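Local structure of arginine--tRNA ligase (Campylobacter jejuni, 3FNR) at residues E73-D78 against I224-D229; N266-L271 against E392-Q397; S326-Q329 against S334-V337; F378-L383 against F432-L437. The protein catalyses the ATP-dependent attachment of L-arginine to tRNA(Arg), releasing AMP and diphosphate, as a monomeric class I aminoacyl-tRNA synthetase. The protein carries 1 engineered substitution. All coordinates share one frame; numbering follows the deposited sequence. Where two conformers were deposited one is given.

Contacts 1 and 4 are buried, contact 3 is partly so, and contact 2 lies at the surface. Contacts 1 and 2 reach the same sheet of the catalytic domain and touch each other, His227 CD2 lying 4.1 Å from Leu267 CD2. Their chemistry differs: contact 1 joins an aromatic pair to one hydroxyl-carboxylate bond, whereas contact 2 is a two-pronged salt bridge from the catalytic sheet to the helical anticodon-binding region. Contact 3, nested in the chain between the halves of contact 2, is a short-range turn leading into helix 336-353. Contact 4, about 42 Å from contact 1 between centres, is purely apolar and joins two helices of the anticodon-binding region.

Contact 1: E73-D78 against I224-D229; sequences EYYVND and IVYHKD
The ring of Tyr226, reaching out from its helix, is met by two residues of the strand in two different ways. Tyr75 lies over one face: its CD1 sits above the ring centre, 3.7 Å from Tyr226 CD2. The two rings meet obliquely, with planes 36° apart and centroids 4.5 Å apart, and the side chains run past each other in opposite directions. Glu73 arrives at the rim instead, near the ring plane. There the Tyr226 OH donates a short bond of 2.5 Å to Glu73 OE1, which accepts it on the anti lone pair, the one turned away from OE2. With CG anti to the backbone N (chi1 -169°) and the chain extended beyond it, the glutamate can span the gap from the strand to the hydroxyl. The hydroxyl bond pins the far end of the Tyr226 ring, and Tyr75 against one face limits how the ring can turn. Arg233 bridges to Glu73 OE2 and also to Asp229, which probably offsets the negative charge gathered here. In the Rossmann-type sheet of this class I catalytic domain, strand 69-76 runs parallel to 31-35 and 165-167, and helix 219-231 packs Tyr226 against Val166 of the latter.

Contact 2: N266-L271 against E392-Q397; sequences NLEIIL and EARALQ
Glu268 and Arg394 meet in a side-on, two-pronged salt bridge that ties strand 267-279 of the catalytic sheet to the end of helix 383-393, in the DALR anticodon-binding region. The arginine stands where that helix stops, in a Schellman motif: it is the first residue to leave helical geometry, with a positive phi of 59°, and two bonds run back into the last turn.

The ionic part comes first. Arg394 NE donates to Glu268 OE2 at 2.7 Å, and Arg394 NH1 donates to Glu268 OE1 at 2.9 Å, each oxygen using its syn lone pair. Carboxylate and guanidinium approach from opposite directions and lie nearly coplanar (23°), with OE1 in the guanidinium plane and OE2 tilted somewhat from it. Two bonds, one to each oxygen, oppose a twist of one group against the other in this conformer; the arginine was modelled in a second one as well, so the grip is probably not permanent. Lys237 adds a long, weak ion pair to Glu268 OE1. On the arginine side, NH2 bonds to the backbone O of Phe391, whose ring makes a cation-pi contact with the guanidinium.

The apolar part is slight. Arg394 is bent at chi2 (-68°). Ile270, two residues beyond Glu268, leaves the strand toward the 392-397 segment, and its CD1 comes no closer than 4.5 Å to Arg394 CD.

Contact 3: S326-Q329 against S334-V337; sequences SDLQ and SNPV
Leu328 and Asn335 bring the two backbones to within 5.3 Å, CA to CA, where the chain doubles back on itself. Residues 326-328 form the end of a 3-10 turn, marked by the bond from Gln329 N to Ser326 O at 3.2 Å. In 334-337 the chain is extended at Asn335 (psi 91°), just before helix 336-353 begins.

Asn335 does most of the meeting. Its side chain is laid against the backbone of the 3-10 turn: CB sits 3.5 Å from Asp327 O, and CG lies 3.8 Å from Leu328 CA. Having CG anti to the backbone N (chi1 -175°) carries the amide across this turn. Its nitrogen ND2 approaches Leu328 O at 3.4 Å, but the angle is too poor for a bond; ND2 donates instead to the carbonyl O of Lys330.

Asn335 stands at the N-cap position of helix 336-353, and Pro336 follows as the first helical residue. The connection leads from strand 321-324 of the catalytic sheet into that long helix.

The side chain of Leu328 starts out away from the second segment and crosses that of Asn335 at about a right angle, leaving Leu328 CD2 3.6 Å from Asn335 OD1. Leu328 also rests on Ala307 of helix 305-311. At the margin, Asp327 CB passes 4.1 Å from Ser334 O, while the Ser334 hydroxyl is hydrogen-bonded to Asp332.

Contact 4: F378-L383 against F432-L437; sequences FEALNL and FSLVAL
Leu434 lays its branched end over two neighbours on the facing helix, Ala380 and Leu381. Its CG rests 3.9 Å from Ala380 CB, and its CD2 lies 3.7 Å from Leu381 CD2. The two leucine side chains cross at about a right angle, with Leu381 CD2 against both methyls of Leu434 and Leu381 CG close to Leu434 CD2.

The torsions explain the reach. Leu434 has CG anti to the backbone N (chi1 -165°), which carries its branch out to the other helix. Leu381 does not set out directly at that helix, but its end comes nearer and meets Leu434.

The small side chain of Ala380 is consistent with the close approach of the backbones here. Its CB points toward helix 425-445, and its CA is 5.3 Å from Val435 CA. The same methyl meets Val435 as well, with Ala380 CB 4.4 Å from Val435 CG2, a lighter touch at the side of the leucine contact.

These are helices 371-381 and 425-445 of the DALR anticodon-binding region, a helical bundle. Helix 5-17 adds another layer, with Leu8 and Leu11 against Leu381 and Ala15 against Leu434. Close by, Ser438 of helix 425-445 bonds to Ala380 O. Between the side chains of the two segments the contact is wholly aliphatic, so its hold comes from close fit and burial of methyl groups, without directional bonds.

Contact 1: E73-D78 against I224-D229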
loop_
_atom_site.group_PDB
_atom_site.type_symbol
_atom_site.label_atom_id
_atom_site.label_comp_id
_atom_site.label_asym_id
_atom_site.label_seq_id
_atom_site.Cartn_x
_atom_site.Cartn_y
_atom_site.Cartn_z
ATOM N N GLU A 73 2.833 -9.953 -2.739
ATOM C CA GLU A 73 2.453 -10.588 -3.986
ATOM C C GLU A 73 1.260 -9.881 -4.635
ATOM O O GLU A 73 0.360 -9.382 -3.952
ATOM C CB GLU A 73 2.175 -12.085 -3.759
ATOM C CG GLU A 73 2.008 -12.931 -5.019
ATOM C CD GLU A 73 2.167 -14.425 -4.764
ATOM O OE1 GLU A 73 1.144 -15.139 -4.830
ATOM O OE2 GLU A 73 3.312 -14.886 -4.513
ATOM N N TYR A 74 1.282 -9.833 -5.962
ATOM C CA TYR A 74 0.246 -9.202 -6.766
ATOM C C TYR A 74 -0.270 -10.277 -7.707
ATOM O O TYR A 74 0.515 -10.956 -8.374
ATOM C CB TYR A 74 0.868 -8.046 -7.553
ATOM C CG TYR A 74 -0.045 -7.193 -8.421
ATOM C CD1 TYR A 74 -0.669 -7.716 -9.563
ATOM C CD2 TYR A 74 -0.206 -5.832 -8.155
ATOM C CE1 TYR A 74 -1.480 -6.921 -10.374
ATOM C CE2 TYR A 74 -1.008 -5.025 -8.969
ATOM C CZ TYR A 74 -1.636 -5.578 -10.073
ATOM O OH TYR A 74 -2.426 -4.790 -10.872
ATOM N N TYR A 75 -1.587 -10.424 -7.754
ATOM C CA TYR A 75 -2.219 -11.397 -8.616
ATOM C C TYR A 75 -2.657 -10.718 -9.899
ATOM O O TYR A 75 -3.456 -9.778 -9.862
ATOM C CB TYR A 75 -3.438 -11.998 -7.915
ATOM C CG TYR A 75 -4.117 -13.104 -8.682
ATOM C CD1 TYR A 75 -3.563 -14.382 -8.728
ATOM C CD2 TYR A 75 -5.321 -12.883 -9.345
ATOM C CE1 TYR A 75 -4.185 -15.407 -9.419
ATOM C CE2 TYR A 75 -5.947 -13.900 -10.050
ATOM C CZ TYR A 75 -5.377 -15.162 -10.078
ATOM O OH TYR A 75 -6.004 -16.189 -10.754
ATOM N N VAL A 76 -2.140 -11.212 -11.023
ATOM C CA VAL A 76 -2.456 -10.673 -12.348
ATOM C C VAL A 76 -3.586 -11.475 -12.995
ATOM O O VAL A 76 -3.401 -12.632 -13.344
ATOM C CB VAL A 76 -1.210 -10.686 -13.280
ATOM C CG1 VAL A 76 -1.458 -9.851 -14.503
ATOM C CG2 VAL A 76 0.038 -10.184 -12.551
ATOM N N ASN A 77 -4.755 -10.861 -13.143
ATOM C CA ASN A 77 -5.897 -11.506 -13.790
ATOM C C ASN A 77 -5.716 -11.474 -15.299
ATOM O O ASN A 77 -6.401 -10.725 -15.993
ATOM C CB ASN A 77 -7.213 -10.806 -13.426
ATOM C CG ASN A 77 -7.684 -11.118 -12.013
ATOM O OD1 ASN A 77 -8.198 -12.202 -11.744
ATOM N ND2 ASN A 77 -7.542 -10.148 -11.109
ATOM N N ASP A 78 -4.795 -12.290 -15.803
ATOM C CA ASP A 78 -4.368 -12.172 -17.194
ATOM C C ASP A 78 -4.835 -13.304 -18.108
ATOM O O ASP A 78 -4.171 -13.625 -19.097
ATOM C CB ASP A 78 -2.850 -11.977 -17.277
ATOM C CG ASP A 78 -2.059 -13.215 -16.880
ATOM O OD1 ASP A 78 -0.862 -13.262 -17.227
ATOM O OD2 ASP A 78 -2.605 -14.137 -16.230
ATOM N N ILE A 224 -10.147 -19.726 -5.192
ATOM C CA ILE A 224 -9.843 -20.855 -4.302
ATOM C C ILE A 224 -8.501 -21.540 -4.633
ATOM O O ILE A 224 -7.663 -21.750 -3.731
ATOM C CB ILE A 224 -10.976 -21.897 -4.304
ATOM C CG1 ILE A 224 -12.259 -21.269 -3.740
ATOM C CG2 ILE A 224 -10.591 -23.101 -3.456
ATOM C CD1 ILE A 224 -13.428 -22.185 -3.765
ATOM N N VAL A 225 -8.307 -21.846 -5.919
ATOM C CA VAL A 225 -7.048 -22.406 -6.457
ATOM C C VAL A 225 -5.825 -21.578 -6.047
ATOM O O VAL A 225 -4.850 -22.123 -5.534
ATOM C CB VAL A 225 -7.103 -22.510 -8.014
ATOM C CG1 VAL A 225 -5.736 -22.844 -8.610
ATOM C CG2 VAL A 225 -8.139 -23.540 -8.461
ATOM N N TYR A 226 -5.895 -20.264 -6.266
ATOM C CA TYR A 226 -4.816 -19.350 -5.899
ATOM C C TYR A 226 -4.566 -19.361 -4.394
ATOM O O TYR A 226 -3.423 -19.462 -3.939
ATOM C CB TYR A 226 -5.145 -17.924 -6.362
ATOM C CG TYR A 226 -4.097 -16.907 -5.985
ATOM C CD1 TYR A 226 -2.747 -17.155 -6.227
ATOM C CD2 TYR A 226 -4.450 -15.687 -5.401
ATOM C CE1 TYR A 226 -1.777 -16.240 -5.877
ATOM C CE2 TYR A 226 -3.475 -14.751 -5.055
ATOM C CZ TYR A 226 -2.143 -15.042 -5.296
ATOM O OH TYR A 226 -1.159 -14.143 -4.976
ATOM N N HIS A 227 -5.644 -19.257 -3.627
ATOM C CA HIS A 227 -5.538 -19.248 -2.176
ATOM C C HIS A 227 -4.993 -20.549 -1.600
ATOM O O HIS A 227 -4.242 -20.524 -0.618
ATOM C CB HIS A 227 -6.869 -18.858 -1.554
ATOM C CG HIS A 227 -7.072 -17.380 -1.487
ATOM N ND1 HIS A 227 -7.540 -16.641 -2.554
ATOM C CD2 HIS A 227 -6.831 -16.495 -0.490
ATOM C CE1 HIS A 227 -7.597 -15.367 -2.209
ATOM N NE2 HIS A 227 -7.173 -15.253 -0.962
ATOM N N LYS A 228 -5.338 -21.672 -2.234
ATOM C CA LYS A 228 -4.782 -22.977 -1.872
ATOM C C LYS A 228 -3.256 -22.971 -1.997
ATOM O O LYS A 228 -2.553 -23.449 -1.109
ATOM C CB LYS A 228 -5.373 -24.079 -2.760
ATOM C CG LYS A 228 -4.863 -25.485 -2.413
ATOM C CD LYS A 228 -5.412 -26.530 -3.364
ATOM C CE LYS A 228 -4.789 -27.888 -3.105
ATOM N NZ LYS A 228 -3.435 -27.973 -3.713
ATOM N N ASP A 229 -2.758 -22.438 -3.111
ATOM C CA ASP A 229 -1.320 -22.210 -3.287
ATOM C C ASP A 229 -0.744 -21.286 -2.192
ATOM O O ASP A 229 0.175 -21.694 -1.488
ATOM C CB ASP A 229 -1.044 -21.663 -4.689
ATOM C CG ASP A 229 0.428 -21.285 -4.913
ATOM O OD1 ASP A 229 1.330 -21.781 -4.212
ATOM O OD2 ASP A 229 0.681 -20.485 -5.829
#

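Contact 2: N266-L271 against E392-Q397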
loop_
_atom_site.group_PDB
_atom_site.type_symbol
_atom_site.label_atom_id
_atom_site.label_comp_id
_atom_site.label_asym_id
_atom_site.label_seq_id
_atom_site.Cartn_x
_atom_site.Cartn_y
_atom_site.Cartn_z
ATOM N N ASN A 266 -5.909 -18.387 9.850
ATOM C CA ASN A 266 -4.617 -18.020 9.267
ATOM C C ASN A 266 -4.745 -17.230 7.962
ATOM O O ASN A 266 -3.741 -16.876 7.343
ATOM C CB ASN A 266 -3.734 -19.254 9.096
ATOM C CG ASN A 266 -3.279 -19.830 10.435
ATOM O OD1 ASN A 266 -3.286 -19.138 11.453
ATOM N ND2 ASN A 266 -2.883 -21.097 10.438
ATOM N N LEU A 267 -5.989 -16.960 7.558
ATOM C CA LEU A 267 -6.282 -15.991 6.511
ATOM C C LEU A 267 -6.924 -14.754 7.136
ATOM O O LEU A 267 -8.056 -14.793 7.630
ATOM C CB LEU A 267 -7.170 -16.597 5.419
ATOM C CG LEU A 267 -7.468 -15.726 4.186
ATOM C CD1 LEU A 267 -6.211 -15.356 3.401
ATOM C CD2 LEU A 267 -8.449 -16.425 3.276
ATOM N N GLU A 268 -6.175 -13.662 7.126
ATOM C CA GLU A 268 -6.591 -12.410 7.735
ATOM C C GLU A 268 -7.034 -11.468 6.631
ATOM O O GLU A 268 -6.240 -11.133 5.755
ATOM C CB GLU A 268 -5.407 -11.831 8.525
ATOM C CG GLU A 268 -5.625 -10.442 9.110
ATOM C CD GLU A 268 -4.376 -9.867 9.778
ATOM O OE1 GLU A 268 -3.505 -10.644 10.247
ATOM O OE2 GLU A 268 -4.268 -8.622 9.827
ATOM N N ILE A 269 -8.305 -11.066 6.643
ATOM C CA ILE A 269 -8.815 -10.118 5.647
ATOM C C ILE A 269 -8.861 -8.711 6.244
ATOM O O ILE A 269 -9.556 -8.472 7.237
ATOM C CB ILE A 269 -10.247 -10.482 5.121
ATOM C CG1 ILE A 269 -10.364 -11.957 4.704
ATOM C CG2 ILE A 269 -10.660 -9.540 3.993
ATOM C CD1 ILE A 269 -9.429 -12.399 3.595
ATOM N N ILE A 270 -8.119 -7.787 5.638
ATOM C CA ILE A 270 -8.177 -6.367 6.007
ATOM C C ILE A 270 -9.030 -5.611 4.995
ATOM O O ILE A 270 -8.803 -5.709 3.797
ATOM C CB ILE A 270 -6.772 -5.753 6.077
ATOM C CG1 ILE A 270 -5.991 -6.355 7.246
ATOM C CG2 ILE A 270 -6.834 -4.217 6.176
ATOM C CD1 ILE A 270 -4.537 -5.988 7.250
ATOM N N LEU A 271 -10.017 -4.860 5.473
ATOM C CA LEU A 271 -10.904 -4.119 4.575
ATOM C C LEU A 271 -10.552 -2.638 4.460
ATOM O O LEU A 271 -10.492 -1.918 5.460
ATOM C CB LEU A 271 -12.367 -4.292 4.984
ATOM C CG LEU A 271 -13.018 -5.675 4.884
ATOM C CD1 LEU A 271 -14.436 -5.596 5.417
ATOM C CD2 LEU A 271 -13.033 -6.224 3.453
ATOM N N GLU A 392 0.930 -4.776 15.502
ATOM C CA GLU A 392 0.126 -5.802 16.156
ATOM C C GLU A 392 -1.386 -5.555 16.118
ATOM O O GLU A 392 -2.157 -6.505 16.078
ATOM C CB GLU A 392 0.618 -6.019 17.592
ATOM C CG GLU A 392 2.001 -6.681 17.651
ATOM C CD GLU A 392 2.719 -6.475 18.978
ATOM O OE1 GLU A 392 3.962 -6.345 18.967
ATOM O OE2 GLU A 392 2.048 -6.443 20.032
ATOM N N ALA A 393 -1.804 -4.288 16.110
ATOM C CA ALA A 393 -3.223 -3.942 16.039
ATOM C C ALA A 393 -3.670 -3.620 14.612
ATOM O O ALA A 393 -4.855 -3.367 14.387
ATOM C CB ALA A 393 -3.526 -2.755 16.959
ATOM N N ARG A 394 -2.710 -3.639 13.675
ATOM C CA ARG A 394 -2.903 -3.237 12.268
ATOM C C ARG A 394 -3.374 -1.780 12.147
ATOM O O ARG A 394 -3.988 -1.387 11.150
ATOM C CB ARG A 394 -3.834 -4.201 11.502
ATOM C CG ARG A 394 -3.564 -5.701 11.708
ATOM C CD ARG A 394 -2.243 -6.170 11.116
ATOM N NE ARG A 394 -2.134 -7.628 11.172
ATOM C CZ ARG A 394 -1.408 -8.308 12.057
ATOM N NH1 ARG A 394 -1.391 -9.635 12.010
ATOM N NH2 ARG A 394 -0.687 -7.670 12.976
ATOM N N ALA A 395 -3.058 -0.979 13.164
ATOM C CA ALA A 395 -3.484 0.415 13.233
ATOM C C ALA A 395 -2.379 1.350 12.741
ATOM O O ALA A 395 -1.689 1.999 13.537
ATOM C CB ALA A 395 -3.899 0.768 14.667
ATOM N N LEU A 396 -2.210 1.422 11.426
ATOM C CA LEU A 396 -1.097 2.178 10.853
ATOM C C LEU A 396 -1.224 3.697 11.002
ATOM O O LEU A 396 -0.227 4.404 10.909
ATOM C CB LEU A 396 -0.851 1.787 9.388
ATOM C CG LEU A 396 -0.579 0.302 9.121
ATOM C CD1 LEU A 396 -0.281 0.039 7.657
ATOM C CD2 LEU A 396 0.543 -0.230 9.990
ATOM N N GLN A 397 -2.441 4.185 11.253
ATOM C CA GLN A 397 -2.679 5.611 11.488
ATOM C C GLN A 397 -2.047 6.138 12.770
ATOM O O GLN A 397 -1.928 7.349 12.932
ATOM C CB GLN A 397 -4.178 5.950 11.445
ATOM C CG GLN A 397 -4.978 5.601 12.703
ATOM C CD GLN A 397 -5.283 4.111 12.833
ATOM O OE1 GLN A 397 -5.159 3.345 11.872
ATOM N NE2 GLN A 397 -5.687 3.697 14.027
#

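Contact 3: S326-Q329 against S334-V337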
loop_
_atom_site.group_PDB
_atom_site.type_symbol
_atom_site.label_atom_id
_atom_site.label_comp_id
_atom_site.label_asym_id
_atom_site.label_seq_id
_atom_site.Cartn_x
_atom_site.Cartn_y
_atom_site.Cartn_z
ATOM N N SER A 326 -6.688 21.102 -0.820
ATOM C CA SER A 326 -6.350 22.521 -0.755
ATOM C C SER A 326 -5.587 22.849 0.529
ATOM O O SER A 326 -4.935 23.894 0.628
ATOM C CB SER A 326 -7.617 23.375 -0.847
ATOM O OG SER A 326 -8.494 23.102 0.233
ATOM N N ASP A 327 -5.673 21.946 1.507
ATOM C CA ASP A 327 -4.969 22.067 2.784
ATOM C C ASP A 327 -3.450 21.970 2.618
ATOM O O ASP A 327 -2.694 22.461 3.460
ATOM C CB ASP A 327 -5.450 20.989 3.764
ATOM C CG ASP A 327 -6.941 21.093 4.087
ATOM O OD1 ASP A 327 -7.402 20.338 4.970
ATOM O OD2 ASP A 327 -7.655 21.916 3.465
ATOM N N LEU A 328 -3.013 21.358 1.518
ATOM C CA LEU A 328 -1.593 21.188 1.204
ATOM C C LEU A 328 -0.938 22.451 0.632
ATOM O O LEU A 328 0.242 22.447 0.279
ATOM C CB LEU A 328 -1.408 20.012 0.243
ATOM C CG LEU A 328 -2.183 18.742 0.596
ATOM C CD1 LEU A 328 -2.123 17.755 -0.545
ATOM C CD2 LEU A 328 -1.680 18.103 1.893
ATOM N N GLN A 329 -1.717 23.522 0.537
ATOM C CA GLN A 329 -1.210 24.827 0.136
ATOM C C GLN A 329 -0.777 25.623 1.368
ATOM O O GLN A 329 0.075 26.513 1.273
ATOM C CB GLN A 329 -2.268 25.597 -0.669
ATOM C CG GLN A 329 -2.758 24.881 -1.938
ATOM C CD GLN A 329 -2.036 25.318 -3.210
ATOM O OE1 GLN A 329 -2.676 25.687 -4.197
ATOM N NE2 GLN A 329 -0.704 25.274 -3.194
ATOM N N SER A 334 -2.102 22.609 9.803
ATOM C CA SER A 334 -3.114 21.960 8.971
ATOM C C SER A 334 -2.546 21.182 7.781
ATOM O O SER A 334 -3.250 20.349 7.206
ATOM C CB SER A 334 -4.153 22.980 8.493
ATOM O OG SER A 334 -3.546 23.986 7.703
ATOM N N ASN A 335 -1.300 21.466 7.398
ATOM C CA ASN A 335 -0.575 20.642 6.418
ATOM C C ASN A 335 0.476 19.804 7.144
ATOM O O ASN A 335 1.627 20.239 7.310
ATOM C CB ASN A 335 0.064 21.503 5.319
ATOM C CG ASN A 335 0.725 20.674 4.209
ATOM O OD1 ASN A 335 0.679 19.443 4.203
ATOM N ND2 ASN A 335 1.335 21.363 3.258
ATOM N N PRO A 336 0.090 18.585 7.567
ATOM C CA PRO A 336 0.938 17.818 8.466
ATOM C C PRO A 336 2.261 17.403 7.840
ATOM O O PRO A 336 3.261 17.389 8.537
ATOM C CB PRO A 336 0.077 16.604 8.813
ATOM C CG PRO A 336 -1.328 17.008 8.461
ATOM C CD PRO A 336 -1.139 17.847 7.244
ATOM N N VAL A 337 2.286 17.120 6.542
ATOM C CA VAL A 337 3.547 16.778 5.871
ATOM C C VAL A 337 4.553 17.932 5.934
ATOM O O VAL A 337 5.732 17.709 6.239
ATOM C CB VAL A 337 3.347 16.358 4.391
ATOM C CG1 VAL A 337 4.594 15.629 3.859
ATOM C CG2 VAL A 337 2.099 15.501 4.234
#

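Contact 4: F378-L383 against F432-L437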
loop_
_atom_site.group_PDB
_atom_site.type_symbol
_atom_site.label_atom_id
_atom_site.label_comp_id
_atom_site.label_asym_id
_atom_site.label_seq_id
_atom_site.Cartn_x
_atom_site.Cartn_y
_atom_site.Cartn_z
ATOM N N PHE A 378 11.397 11.641 25.960
ATOM C CA PHE A 378 10.603 10.425 26.102
ATOM C C PHE A 378 9.835 10.133 24.824
ATOM O O PHE A 378 9.844 8.999 24.346
ATOM C CB PHE A 378 9.612 10.510 27.266
ATOM C CG PHE A 378 8.740 9.279 27.393
ATOM C CD1 PHE A 378 9.223 8.132 28.023
ATOM C CD2 PHE A 378 7.450 9.255 26.857
ATOM C CE1 PHE A 378 8.430 6.984 28.130
ATOM C CE2 PHE A 378 6.650 8.114 26.956
ATOM C CZ PHE A 378 7.143 6.977 27.599
ATOM N N GLU A 379 9.178 11.164 24.291
ATOM C CA GLU A 379 8.376 11.058 23.079
ATOM C C GLU A 379 9.225 10.561 21.911
ATOM O O GLU A 379 8.792 9.691 21.158
ATOM C CB GLU A 379 7.730 12.409 22.747
ATOM C CG GLU A 379 6.553 12.329 21.771
ATOM C CD GLU A 379 5.831 13.663 21.589
ATOM O OE1 GLU A 379 4.666 13.656 21.138
ATOM O OE2 GLU A 379 6.418 14.720 21.904
ATOM N N ALA A 380 10.438 11.097 21.783
ATOM C CA ALA A 380 11.361 10.659 20.735
ATOM C C ALA A 380 11.642 9.162 20.852
ATOM O O ALA A 380 11.514 8.428 19.869
ATOM C CB ALA A 380 12.668 11.461 20.777
ATOM N N LEU A 381 11.970 8.711 22.064
ATOM C CA LEU A 381 12.337 7.316 22.308
ATOM C C LEU A 381 11.154 6.344 22.274
ATOM O O LEU A 381 11.341 5.149 22.055
ATOM C CB LEU A 381 13.105 7.188 23.628
ATOM C CG LEU A 381 14.458 7.903 23.629
ATOM C CD1 LEU A 381 15.002 8.018 25.039
ATOM C CD2 LEU A 381 15.457 7.187 22.719
ATOM N N ASN A 382 9.947 6.873 22.467
ATOM C CA ASN A 382 8.712 6.091 22.489
ATOM C C ASN A 382 8.289 5.527 21.120
ATOM O O ASN A 382 7.308 4.792 21.046
ATOM C CB ASN A 382 7.574 6.951 23.046
ATOM C CG ASN A 382 6.333 6.136 23.421
ATOM O OD1 ASN A 382 5.207 6.490 23.048
ATOM N ND2 ASN A 382 6.534 5.044 24.145
ATOM N N LEU A 383 9.012 5.880 20.050
ATOM C CA LEU A 383 8.700 5.396 18.694
ATOM C C LEU A 383 8.633 3.869 18.621
ATOM O O LEU A 383 7.696 3.332 18.043
ATOM C CB LEU A 383 9.691 5.947 17.655
ATOM C CG LEU A 383 9.509 5.541 16.182
ATOM C CD1 LEU A 383 8.142 5.911 15.642
ATOM C CD2 LEU A 383 10.593 6.134 15.310
ATOM N N PHE A 432 17.523 17.412 20.109
ATOM C CA PHE A 432 17.005 17.684 18.767
ATOM C C PHE A 432 17.415 16.601 17.780
ATOM O O PHE A 432 16.614 16.208 16.931
ATOM C CB PHE A 432 17.469 19.058 18.271
ATOM C CG PHE A 432 16.742 20.228 18.900
ATOM C CD1 PHE A 432 16.804 21.479 18.304
ATOM C CD2 PHE A 432 15.996 20.083 20.071
ATOM C CE1 PHE A 432 16.154 22.565 18.865
ATOM C CE2 PHE A 432 15.345 21.168 20.648
ATOM C CZ PHE A 432 15.422 22.409 20.042
ATOM N N SER A 433 18.644 16.099 17.919
ATOM C CA SER A 433 19.176 15.079 17.013
ATOM C C SER A 433 18.376 13.796 17.124
ATOM O O SER A 433 18.207 13.073 16.142
ATOM C CB SER A 433 20.653 14.800 17.284
ATOM O OG SER A 433 20.817 14.033 18.459
ATOM N N LEU A 434 17.861 13.540 18.321
ATOM C CA LEU A 434 17.021 12.384 18.553
ATOM C C LEU A 434 15.600 12.556 17.996
ATOM O O LEU A 434 15.019 11.601 17.482
ATOM C CB LEU A 434 16.996 12.072 20.040
ATOM C CG LEU A 434 16.469 10.706 20.449
ATOM C CD1 LEU A 434 17.354 9.575 19.927
ATOM C CD2 LEU A 434 16.426 10.706 21.935
ATOM N N VAL A 435 15.052 13.764 18.103
ATOM C CA VAL A 435 13.755 14.107 17.493
ATOM C C VAL A 435 13.826 13.983 15.963
ATOM O O VAL A 435 12.948 13.390 15.340
ATOM C CB VAL A 435 13.281 15.527 17.907
ATOM C CG1 VAL A 435 11.953 15.895 17.247
ATOM C CG2 VAL A 435 13.153 15.625 19.436
ATOM N N ALA A 436 14.891 14.519 15.374
ATOM C CA ALA A 436 15.125 14.396 13.942
ATOM C C ALA A 436 15.180 12.928 13.508
ATOM O O ALA A 436 14.672 12.578 12.442
ATOM C CB ALA A 436 16.407 15.121 13.547
ATOM N N LEU A 437 15.766 12.082 14.354
ATOM C CA LEU A 437 15.928 10.665 14.057
ATOM C C LEU A 437 14.600 9.909 14.073
ATOM O O LEU A 437 14.361 9.078 13.198
ATOM C CB LEU A 437 16.942 10.021 15.009
ATOM C CG LEU A 437 17.226 8.516 14.876
ATOM C CD1 LEU A 437 17.782 8.148 13.495
ATOM C CD2 LEU A 437 18.138 8.037 15.983
#